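Myo-inositol dehydrogenase (Corynebacterium glutamicum, PDB 3EUW) probably oxidises myo-inositol with NAD+ as an inositol 2-dehydrogenase of the Gfo/Idh/MocA family, working as a tetramer. Local coordinates at residues S130-G144 with Q239-A252. Residues are numbered along the deposited sequence; the frame is centred on the assembly and turned at random.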
loop_
_atom_site.group_PDB
_atom_site.type_symbol
_atom_site.label_atom_id
_atom_site.label_comp_id
_atom_site.label_asym_id
_atom_site.label_seq_id
_atom_site.Cartn_x
_atom_site.Cartn_y
_atom_site.Cartn_z
ATOM N N SER A 130 -13.652 6.706 -8.550
ATOM C CA SER A 130 -13.228 5.335 -8.254
ATOM C C SER A 130 -14.365 4.333 -8.459
ATOM O O SER A 130 -14.234 3.396 -9.234
ATOM C CB SER A 130 -12.692 5.228 -6.819
ATOM O OG SER A 130 -11.609 6.122 -6.605
ATOM N N PHE A 131 -15.483 4.532 -7.771
ATOM C CA PHE A 131 -16.610 3.617 -7.929
ATOM C C PHE A 131 -17.128 3.575 -9.383
ATOM O O PHE A 131 -17.481 2.512 -9.893
ATOM C CB PHE A 131 -17.761 4.005 -7.001
ATOM C CG PHE A 131 -17.429 3.939 -5.532
ATOM C CD1 PHE A 131 -16.487 3.037 -5.043
ATOM C CD2 PHE A 131 -18.068 4.792 -4.637
ATOM C CE1 PHE A 131 -16.179 2.992 -3.684
ATOM C CE2 PHE A 131 -17.777 4.763 -3.283
ATOM C CZ PHE A 131 -16.828 3.862 -2.796
ATOM N N ALA A 132 -17.172 4.727 -10.048
ATOM C CA ALA A 132 -17.672 4.770 -11.423
ATOM C C ALA A 132 -16.716 4.021 -12.348
ATOM O O ALA A 132 -17.146 3.301 -13.252
ATOM C CB ALA A 132 -17.839 6.220 -11.883
ATOM N N ALA A 133 -15.419 4.183 -12.110
ATOM C CA ALA A 133 -14.408 3.500 -12.913
ATOM C C ALA A 133 -14.602 1.981 -12.795
ATOM O O ALA A 133 -14.639 1.261 -13.801
ATOM C CB ALA A 133 -13.017 3.893 -12.441
ATOM N N ILE A 134 -14.733 1.503 -11.562
ATOM C CA ILE A 134 -14.937 0.084 -11.316
ATOM C C ILE A 134 -16.169 -0.437 -12.048
ATOM O O ILE A 134 -16.140 -1.516 -12.624
ATOM C CB ILE A 134 -15.096 -0.201 -9.806
ATOM C CG1 ILE A 134 -13.808 0.172 -9.077
ATOM C CG2 ILE A 134 -15.437 -1.682 -9.579
ATOM C CD1 ILE A 134 -13.869 -0.052 -7.562
ATOM N N ASN A 135 -17.251 0.331 -12.024
ATOM C CA ASN A 135 -18.479 -0.088 -12.695
ATOM C C ASN A 135 -18.284 -0.222 -14.211
ATOM O O ASN A 135 -18.677 -1.224 -14.810
ATOM C CB ASN A 135 -19.609 0.893 -12.393
ATOM C CG ASN A 135 -20.931 0.448 -12.984
ATOM O OD1 ASN A 135 -21.189 0.661 -14.168
ATOM N ND2 ASN A 135 -21.765 -0.197 -12.170
ATOM N N ALA A 136 -17.661 0.787 -14.812
ATOM C CA ALA A 136 -17.392 0.813 -16.247
ATOM C C ALA A 136 -16.396 -0.260 -16.676
ATOM O O ALA A 136 -16.532 -0.867 -17.741
ATOM C CB ALA A 136 -16.860 2.188 -16.650
ATOM N N ARG A 137 -15.380 -0.487 -15.851
ATOM C CA ARG A 137 -14.375 -1.482 -16.193
ATOM C C ARG A 137 -14.970 -2.878 -16.057
ATOM O O ARG A 137 -14.651 -3.767 -16.840
ATOM C CB ARG A 137 -13.128 -1.288 -15.326
ATOM C CG ARG A 137 -12.446 0.058 -15.590
ATOM C CD ARG A 137 -11.300 0.344 -14.623
ATOM N NE ARG A 137 -10.206 -0.613 -14.755
ATOM C CZ ARG A 137 -9.101 -0.596 -14.020
ATOM N NH1 ARG A 137 -8.931 0.336 -13.089
ATOM N NH2 ARG A 137 -8.163 -1.512 -14.213
ATOM N N VAL A 138 -15.849 -3.066 -15.076
ATOM C CA VAL A 138 -16.492 -4.362 -14.911
ATOM C C VAL A 138 -17.379 -4.606 -16.138
ATOM O O VAL A 138 -17.361 -5.692 -16.722
ATOM C CB VAL A 138 -17.361 -4.419 -13.621
ATOM C CG1 VAL A 138 -18.291 -5.637 -13.668
ATOM C CG2 VAL A 138 -16.454 -4.512 -12.378
ATOM N N ALA A 139 -18.135 -3.582 -16.529
ATOM C CA ALA A 139 -19.030 -3.671 -17.686
ATOM C C ALA A 139 -18.249 -3.956 -18.955
ATOM O O ALA A 139 -18.775 -4.568 -19.882
ATOM C CB ALA A 139 -19.817 -2.377 -17.853
ATOM N N ASN A 140 -16.997 -3.510 -18.991
ATOM C CA ASN A 140 -16.144 -3.728 -20.152
ATOM C C ASN A 140 -15.456 -5.099 -20.103
ATOM O O ASN A 140 -14.505 -5.354 -20.842
ATOM C CB ASN A 140 -15.100 -2.605 -20.261
ATOM C CG ASN A 140 -14.321 -2.655 -21.571
ATOM O OD1 ASN A 140 -14.905 -2.787 -22.646
ATOM N ND2 ASN A 140 -12.999 -2.539 -21.483
ATOM N N GLN A 141 -15.941 -5.975 -19.225
ATOM C CA GLN A 141 -15.406 -7.333 -19.096
ATOM C C GLN A 141 -13.980 -7.457 -18.566
ATOM O O GLN A 141 -13.404 -8.541 -18.612
ATOM C CB GLN A 141 -15.478 -8.056 -20.451
ATOM C CG GLN A 141 -16.878 -8.187 -21.032
ATOM C CD GLN A 141 -17.773 -9.067 -20.188
ATOM O OE1 GLN A 141 -17.400 -10.187 -19.827
ATOM N NE2 GLN A 141 -18.965 -8.570 -19.876
ATOM N N GLU A 142 -13.413 -6.375 -18.046
ATOM C CA GLU A 142 -12.040 -6.433 -17.553
ATOM C C GLU A 142 -11.778 -7.553 -16.546
ATOM O O GLU A 142 -10.674 -8.072 -16.485
ATOM C CB GLU A 142 -11.615 -5.087 -16.957
ATOM C CG GLU A 142 -10.109 -4.934 -16.896
ATOM C CD GLU A 142 -9.653 -3.528 -16.577
ATOM O OE1 GLU A 142 -10.375 -2.569 -16.903
ATOM O OE2 GLU A 142 -8.545 -3.380 -16.016
ATOM N N ILE A 143 -12.776 -7.933 -15.756
ATOM C CA ILE A 143 -12.568 -9.015 -14.798
ATOM C C ILE A 143 -13.532 -10.182 -15.007
ATOM O O ILE A 143 -13.764 -10.970 -14.085
ATOM C CB ILE A 143 -12.710 -8.545 -13.332
ATOM C CG1 ILE A 143 -14.088 -7.911 -13.115
ATOM C CG2 ILE A 143 -11.597 -7.587 -12.985
ATOM C CD1 ILE A 143 -14.429 -7.703 -11.659
ATOM N N GLY A 144 -14.084 -10.284 -16.217
ATOM C CA GLY A 144 -15.008 -11.361 -16.536
ATOM C C GLY A 144 -16.399 -11.139 -15.986
ATOM O O GLY A 144 -16.813 -10.000 -15.779
ATOM N N GLN A 239 -15.587 3.811 3.201
ATOM C CA GLN A 239 -16.383 3.587 1.998
ATOM C C GLN A 239 -15.617 2.724 1.013
ATOM O O GLN A 239 -15.074 3.235 0.034
ATOM C CB GLN A 239 -16.711 4.925 1.322
ATOM C CG GLN A 239 -17.516 5.908 2.168
ATOM C CD GLN A 239 -18.981 5.525 2.285
ATOM O OE1 GLN A 239 -19.393 4.873 3.245
ATOM N NE2 GLN A 239 -19.775 5.918 1.293
ATOM N N ARG A 240 -15.572 1.424 1.269
ATOM C CA ARG A 240 -14.855 0.515 0.399
ATOM C C ARG A 240 -15.802 -0.317 -0.443
ATOM O O ARG A 240 -16.951 -0.573 -0.056
ATOM C CB ARG A 240 -13.944 -0.395 1.227
ATOM C CG ARG A 240 -12.714 0.307 1.792
ATOM C CD ARG A 240 -11.928 -0.631 2.705
ATOM N NE ARG A 240 -12.595 -0.814 3.988
ATOM C CZ ARG A 240 -12.618 -1.956 4.676
ATOM N NH1 ARG A 240 -12.019 -3.037 4.189
ATOM N NH2 ARG A 240 -13.209 -2.009 5.868
ATOM N N LEU A 241 -15.316 -0.731 -1.603
ATOM C CA LEU A 241 -16.108 -1.539 -2.503
ATOM C C LEU A 241 -15.186 -2.492 -3.242
ATOM O O LEU A 241 -14.113 -2.105 -3.707
ATOM C CB LEU A 241 -16.864 -0.655 -3.497
ATOM C CG LEU A 241 -17.793 -1.399 -4.461
ATOM C CD1 LEU A 241 -18.899 -0.470 -4.930
ATOM C CD2 LEU A 241 -17.002 -1.945 -5.631
ATOM N N GLU A 242 -15.622 -3.736 -3.354
ATOM C CA GLU A 242 -14.845 -4.757 -4.024
ATOM C C GLU A 242 -15.739 -5.535 -4.990
ATOM O O GLU A 242 -16.802 -6.018 -4.603
ATOM C CB GLU A 242 -14.263 -5.700 -2.966
ATOM C CG GLU A 242 -13.475 -6.871 -3.499
ATOM C CD GLU A 242 -13.092 -7.865 -2.404
ATOM O OE1 GLU A 242 -12.734 -7.438 -1.284
ATOM O OE2 GLU A 242 -13.138 -9.078 -2.661
ATOM N N ALA A 243 -15.309 -5.636 -6.242
ATOM C CA ALA A 243 -16.033 -6.397 -7.254
ATOM C C ALA A 243 -15.148 -7.590 -7.643
ATOM O O ALA A 243 -14.016 -7.423 -8.108
ATOM C CB ALA A 243 -16.313 -5.533 -8.475
ATOM N N PHE A 244 -15.657 -8.796 -7.432
ATOM C CA PHE A 244 -14.894 -9.997 -7.756
ATOM C C PHE A 244 -15.550 -10.736 -8.917
ATOM O O PHE A 244 -16.752 -11.024 -8.878
ATOM C CB PHE A 244 -14.828 -10.924 -6.537
ATOM C CG PHE A 244 -14.141 -12.237 -6.810
ATOM C CD1 PHE A 244 -12.749 -12.324 -6.811
ATOM C CD2 PHE A 244 -14.880 -13.382 -7.088
ATOM C CE1 PHE A 244 -12.104 -13.535 -7.084
ATOM C CE2 PHE A 244 -14.232 -14.604 -7.365
ATOM C CZ PHE A 244 -12.843 -14.671 -7.360
ATOM N N GLY A 245 -14.758 -11.049 -9.940
ATOM C CA GLY A 245 -15.292 -11.744 -11.089
ATOM C C GLY A 245 -14.508 -12.982 -11.471
ATOM O O GLY A 245 -13.513 -13.323 -10.831
ATOM N N SER A 246 -14.955 -13.649 -12.533
ATOM C CA SER A 246 -14.308 -14.867 -13.001
ATOM C C SER A 246 -12.855 -14.663 -13.441
ATOM O O SER A 246 -12.087 -15.609 -13.451
ATOM C CB SER A 246 -15.118 -15.478 -14.150
ATOM O OG SER A 246 -15.330 -14.538 -15.194
ATOM N N LYS A 247 -12.470 -13.438 -13.791
ATOM C CA LYS A 247 -11.096 -13.193 -14.237
ATOM C C LYS A 247 -10.310 -12.189 -13.412
ATOM O O LYS A 247 -9.261 -11.727 -13.850
ATOM C CB LYS A 247 -11.076 -12.722 -15.693
ATOM C CG LYS A 247 -11.557 -13.750 -16.691
ATOM C CD LYS A 247 -11.543 -13.188 -18.113
ATOM C CE LYS A 247 -12.009 -14.233 -19.123
ATOM N NZ LYS A 247 -12.021 -13.701 -20.516
ATOM N N GLY A 248 -10.807 -11.839 -12.232
ATOM C CA GLY A 248 -10.085 -10.885 -11.413
ATOM C C GLY A 248 -10.954 -10.106 -10.452
ATOM O O GLY A 248 -12.155 -10.352 -10.342
HETATM N N MSE A 249 -10.335 -9.174 -9.738
HETATM C CA MSE A 249 -11.060 -8.340 -8.800
HETATM C C MSE A 249 -10.643 -6.896 -8.949
HETATM O O MSE A 249 -9.495 -6.598 -9.261
HETATM C CB MSE A 249 -10.792 -8.762 -7.348
HETATM C CG MSE A 249 -11.015 -7.620 -6.315
HETATM SE SE MSE A 249 -10.728 -8.264 -4.533
HETATM C CE MSE A 249 -8.776 -8.415 -4.473
ATOM N N LEU A 250 -11.598 -6.009 -8.713
ATOM C CA LEU A 250 -11.377 -4.577 -8.766
ATOM C C LEU A 250 -11.878 -4.071 -7.430
ATOM O O LEU A 250 -13.010 -4.339 -7.049
ATOM C CB LEU A 250 -12.183 -3.946 -9.904
ATOM C CG LEU A 250 -11.631 -4.211 -11.307
ATOM C CD1 LEU A 250 -12.606 -3.726 -12.352
ATOM C CD2 LEU A 250 -10.280 -3.500 -11.471
ATOM N N ALA A 251 -11.032 -3.361 -6.701
ATOM C CA ALA A 251 -11.446 -2.844 -5.413
ATOM C C ALA A 251 -11.013 -1.392 -5.296
ATOM O O ALA A 251 -10.021 -0.992 -5.907
ATOM C CB ALA A 251 -10.832 -3.681 -4.284
ATOM N N ALA A 252 -11.775 -0.617 -4.529
ATOM C CA ALA A 252 -11.487 0.786 -4.307
ATOM C C ALA A 252 -11.140 1.009 -2.844
ATOM O O ALA A 252 -11.866 0.579 -1.953
ATOM C CB ALA A 252 -12.690 1.654 -4.696
#
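In the C-terminal domain, helix 129-139 lies on the beta hairpin 238-252. Ile134 and Val138 of the helix, and Ile143 of the turn after it, pack against Leu250 and Ala243. The axis of helix segment 130-139 runs nearly antiparallel to strand 248-252, at 168°. Ile134 CD1 reaches Ala252 CB at 3.5 Å, while CG2 meets Leu250 CB and Ala243 CB. Leu250 CD1 touches Arg137 CB and Val138 CG2. Leu250 CD2 sits 4.0 Å above the centre of the Arg137 guanidinium. Glu142 holds that group side-on in a salt bridge: Arg137 NE hydrogen-bonds Glu142 OE1, and Arg137 NH2 hydrogen-bonds Glu142 OE2 at 2.6 Å. Glu142 also pairs with Lys262 of a second subunit. The Phe131 ring turns its CZ edge to Gln239 O, 3.4 Å away, and CE1 touches Leu241 CB. A Schellman motif ends the helix. Ile143 CG1 lies between the backbone N and carbonyl carbon (chi1 57°), which puts CD1 by Ala243 O, while CG2 meets Leu250 CG. Lys247 N, in the hairpin turn, hydrogen-bonds Ile143 O at 2.8 Å. Strand 248-252 pairs onward with the second subunit. The helix packs on one face of the mixed sheet, as in the C-terminal alpha/beta domain of Gfo/Idh/MocA proteins.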